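Long-range contact in uncharacterized protein AF_1382 (Archaeoglobus fulgidus, PDB 3O3K), which is of unknown function but has a winged helix-turn-helix-like arrangement of helices and strands, consistent with binding DNA: residues D30-Y35 / T68-L73. Numbering follows the deposited sequence.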
loop_
_atom_site.group_PDB
_atom_site.type_symbol
_atom_site.label_atom_id
_atom_site.label_comp_id
_atom_site.label_asym_id
_atom_site.label_seq_id
_atom_site.Cartn_x
_atom_site.Cartn_y
_atom_site.Cartn_z
ATOM N N ASP A 30 -25.550 0.476 2.872
ATOM C CA ASP A 30 -24.993 1.395 3.839
ATOM C C ASP A 30 -23.942 0.563 4.544
ATOM O O ASP A 30 -24.178 -0.603 4.836
ATOM C CB ASP A 30 -26.049 1.829 4.853
ATOM C CG ASP A 30 -26.847 3.034 4.400
ATOM O OD1 ASP A 30 -26.309 3.875 3.661
ATOM O OD2 ASP A 30 -28.023 3.140 4.792
ATOM N N VAL A 31 -22.781 1.143 4.803
ATOM C CA VAL A 31 -21.715 0.403 5.459
ATOM C C VAL A 31 -21.758 0.585 6.968
ATOM O O VAL A 31 -21.432 1.642 7.487
ATOM C CB VAL A 31 -20.333 0.797 4.928
ATOM C CG1 VAL A 31 -19.276 -0.086 5.542
ATOM C CG2 VAL A 31 -20.304 0.685 3.423
ATOM N N TYR A 32 -22.172 -0.458 7.670
ATOM C CA TYR A 32 -22.270 -0.384 9.118
ATOM C C TYR A 32 -20.953 -0.969 9.645
ATOM O O TYR A 32 -20.420 -1.931 9.071
ATOM C CB TYR A 32 -23.493 -1.196 9.587
ATOM C CG TYR A 32 -24.833 -0.710 9.021
ATOM C CD1 TYR A 32 -25.410 0.478 9.464
ATOM C CD2 TYR A 32 -25.532 -1.460 8.072
ATOM C CE1 TYR A 32 -26.659 0.918 8.986
ATOM C CE2 TYR A 32 -26.795 -1.033 7.578
ATOM C CZ TYR A 32 -27.352 0.160 8.047
ATOM O OH TYR A 32 -28.609 0.585 7.611
ATOM N N ILE A 33 -20.422 -0.393 10.723
ATOM C CA ILE A 33 -19.150 -0.861 11.274
ATOM C C ILE A 33 -19.187 -2.302 11.772
ATOM O O ILE A 33 -18.152 -2.970 11.840
ATOM C CB ILE A 33 -18.660 0.065 12.420
ATOM C CG1 ILE A 33 -17.231 -0.320 12.819
ATOM C CG2 ILE A 33 -19.620 -0.008 13.606
ATOM C CD1 ILE A 33 -16.330 0.876 13.125
ATOM N N GLN A 34 -20.389 -2.772 12.101
ATOM C CA GLN A 34 -20.602 -4.128 12.598
ATOM C C GLN A 34 -20.398 -5.136 11.481
ATOM O O GLN A 34 -19.830 -6.213 11.696
ATOM C CB GLN A 34 -22.023 -4.256 13.139
ATOM C CG GLN A 34 -22.429 -3.087 14.002
ATOM C CD GLN A 34 -23.869 -3.177 14.436
ATOM O OE1 GLN A 34 -24.789 -2.750 13.706
ATOM N NE2 GLN A 34 -24.094 -3.754 15.625
ATOM N N TYR A 35 -20.887 -4.793 10.295
ATOM C CA TYR A 35 -20.720 -5.658 9.146
ATOM C C TYR A 35 -19.225 -5.773 8.837
ATOM O O TYR A 35 -18.719 -6.864 8.534
ATOM C CB TYR A 35 -21.446 -5.090 7.934
ATOM C CG TYR A 35 -20.990 -5.699 6.626
ATOM C CD1 TYR A 35 -21.529 -6.902 6.153
ATOM C CD2 TYR A 35 -20.015 -5.066 5.860
ATOM C CE1 TYR A 35 -21.107 -7.456 4.941
ATOM C CE2 TYR A 35 -19.581 -5.603 4.658
ATOM C CZ TYR A 35 -20.126 -6.794 4.197
ATOM O OH TYR A 35 -19.689 -7.286 2.985
ATOM N N THR A 68 -26.328 2.581 15.674
ATOM C CA THR A 68 -25.492 1.951 14.650
ATOM C C THR A 68 -24.602 2.981 13.938
ATOM O O THR A 68 -25.081 4.029 13.503
ATOM C CB THR A 68 -26.389 1.214 13.583
ATOM O OG1 THR A 68 -26.887 2.160 12.625
ATOM C CG2 THR A 68 -27.601 0.545 14.258
ATOM N N LYS A 69 -23.309 2.693 13.825
ATOM C CA LYS A 69 -22.399 3.627 13.168
ATOM C C LYS A 69 -22.282 3.296 11.681
ATOM O O LYS A 69 -21.956 2.166 11.311
ATOM C CB LYS A 69 -21.006 3.594 13.822
ATOM C CG LYS A 69 -20.059 4.673 13.293
ATOM C CD LYS A 69 -18.744 4.761 14.062
ATOM C CE LYS A 69 -17.944 5.980 13.588
ATOM N NZ LYS A 69 -16.641 6.130 14.291
ATOM N N ILE A 70 -22.578 4.290 10.845
ATOM C CA ILE A 70 -22.504 4.157 9.395
ATOM C C ILE A 70 -21.218 4.829 8.905
ATOM O O ILE A 70 -20.849 5.909 9.366
ATOM C CB ILE A 70 -23.722 4.812 8.711
ATOM C CG1 ILE A 70 -25.013 4.156 9.227
ATOM C CG2 ILE A 70 -23.618 4.652 7.178
ATOM C CD1 ILE A 70 -26.275 4.920 8.857
ATOM N N ILE A 71 -20.533 4.163 7.981
ATOM C CA ILE A 71 -19.285 4.669 7.440
ATOM C C ILE A 71 -19.402 4.887 5.933
ATOM O O ILE A 71 -19.826 3.999 5.192
ATOM C CB ILE A 71 -18.135 3.672 7.723
ATOM C CG1 ILE A 71 -18.165 3.241 9.189
ATOM C CG2 ILE A 71 -16.795 4.329 7.437
ATOM C CD1 ILE A 71 -17.349 1.996 9.466
ATOM N N ARG A 72 -19.020 6.075 5.485
ATOM C CA ARG A 72 -19.060 6.406 4.058
ATOM C C ARG A 72 -17.690 6.930 3.602
ATOM O O ARG A 72 -17.062 7.724 4.302
ATOM C CB ARG A 72 -20.143 7.474 3.788
ATOM C CG ARG A 72 -19.835 8.871 4.379
ATOM C CD ARG A 72 -20.912 9.947 4.118
ATOM N NE ARG A 72 -22.131 9.702 4.894
ATOM C CZ ARG A 72 -23.114 8.892 4.503
ATOM N NH1 ARG A 72 -23.030 8.257 3.338
ATOM N NH2 ARG A 72 -24.173 8.694 5.286
ATOM N N LEU A 73 -17.229 6.479 2.435
ATOM C CA LEU A 73 -15.952 6.938 1.868
ATOM C C LEU A 73 -16.083 8.327 1.251
ATOM O O LEU A 73 -17.019 8.573 0.487
ATOM C CB LEU A 73 -15.494 6.022 0.741
ATOM C CG LEU A 73 -14.904 4.654 1.021
ATOM C CD1 LEU A 73 -14.547 3.997 -0.296
ATOM C CD2 LEU A 73 -13.681 4.793 1.896
HETATM O O HOH W 1 -24.290 5.803 3.862
HETATM O O HOH W 2 -22.483 3.993 3.881
#
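The Tyr32 ring is met from the strand 68-73 along its CD1/CE1 side: Lys69 O lies at the edge, near the ring plane, while Ile70 and Thr68 approach obliquely. Ile70 CG1 is 3.6 Å from Tyr32 CE1, and the two side chains run side by side; the residues form a non-hydrogen-bonded antiparallel pair, CA atoms 4.6 Å apart, with both side chains on one sheet face. With CG anti to the carbonyl carbon (chi1 -60°), Tyr32 extends its ring alongside Ile70. Thr68 OG1 makes a loose approach of 3.9 Å to Tyr32 CE1, its hydrogen bond going to Glu65 O. Trimming Tyr32 to an alanine would take away the ring and is likely to leave Ile70 CG1 and CD1 without their aromatic neighbour, with a gap opened beside Thr68.

Two backbone bonds bracket this pair. Ile71 N donates to Val31 O at 2.7 Å, with 165° at the hydrogen, and Ile33 N donates to Lys69 O at 3.0 Å. The second uses an amide of the first helical turn, just after Tyr32 at the N-cap, and so ties the start of helix 33-39 to the strand. Val31 N and Ile71 O, 4.1 Å apart, are too distant for a direct bond; a water bridges them, accepting from the former and donating to the latter, while another joins Asp30 OD1 to Arg72 NH1, weakly on the arginine side.

On the sheet face opposite Tyr32, Ile71 CD1 packs 3.8 Å from Ile33 CB; Ile51 of helix 44-56 touches both residues. The short strand 31-32 thus flanks the hairpin, giving the order 31-32, 68-73, 60-65. With helices 12-25, 33-39 and 44-56, this sheet is characteristic of a winged helix-turn-helix domain, with the contact joining the wing to the helix-turn-helix.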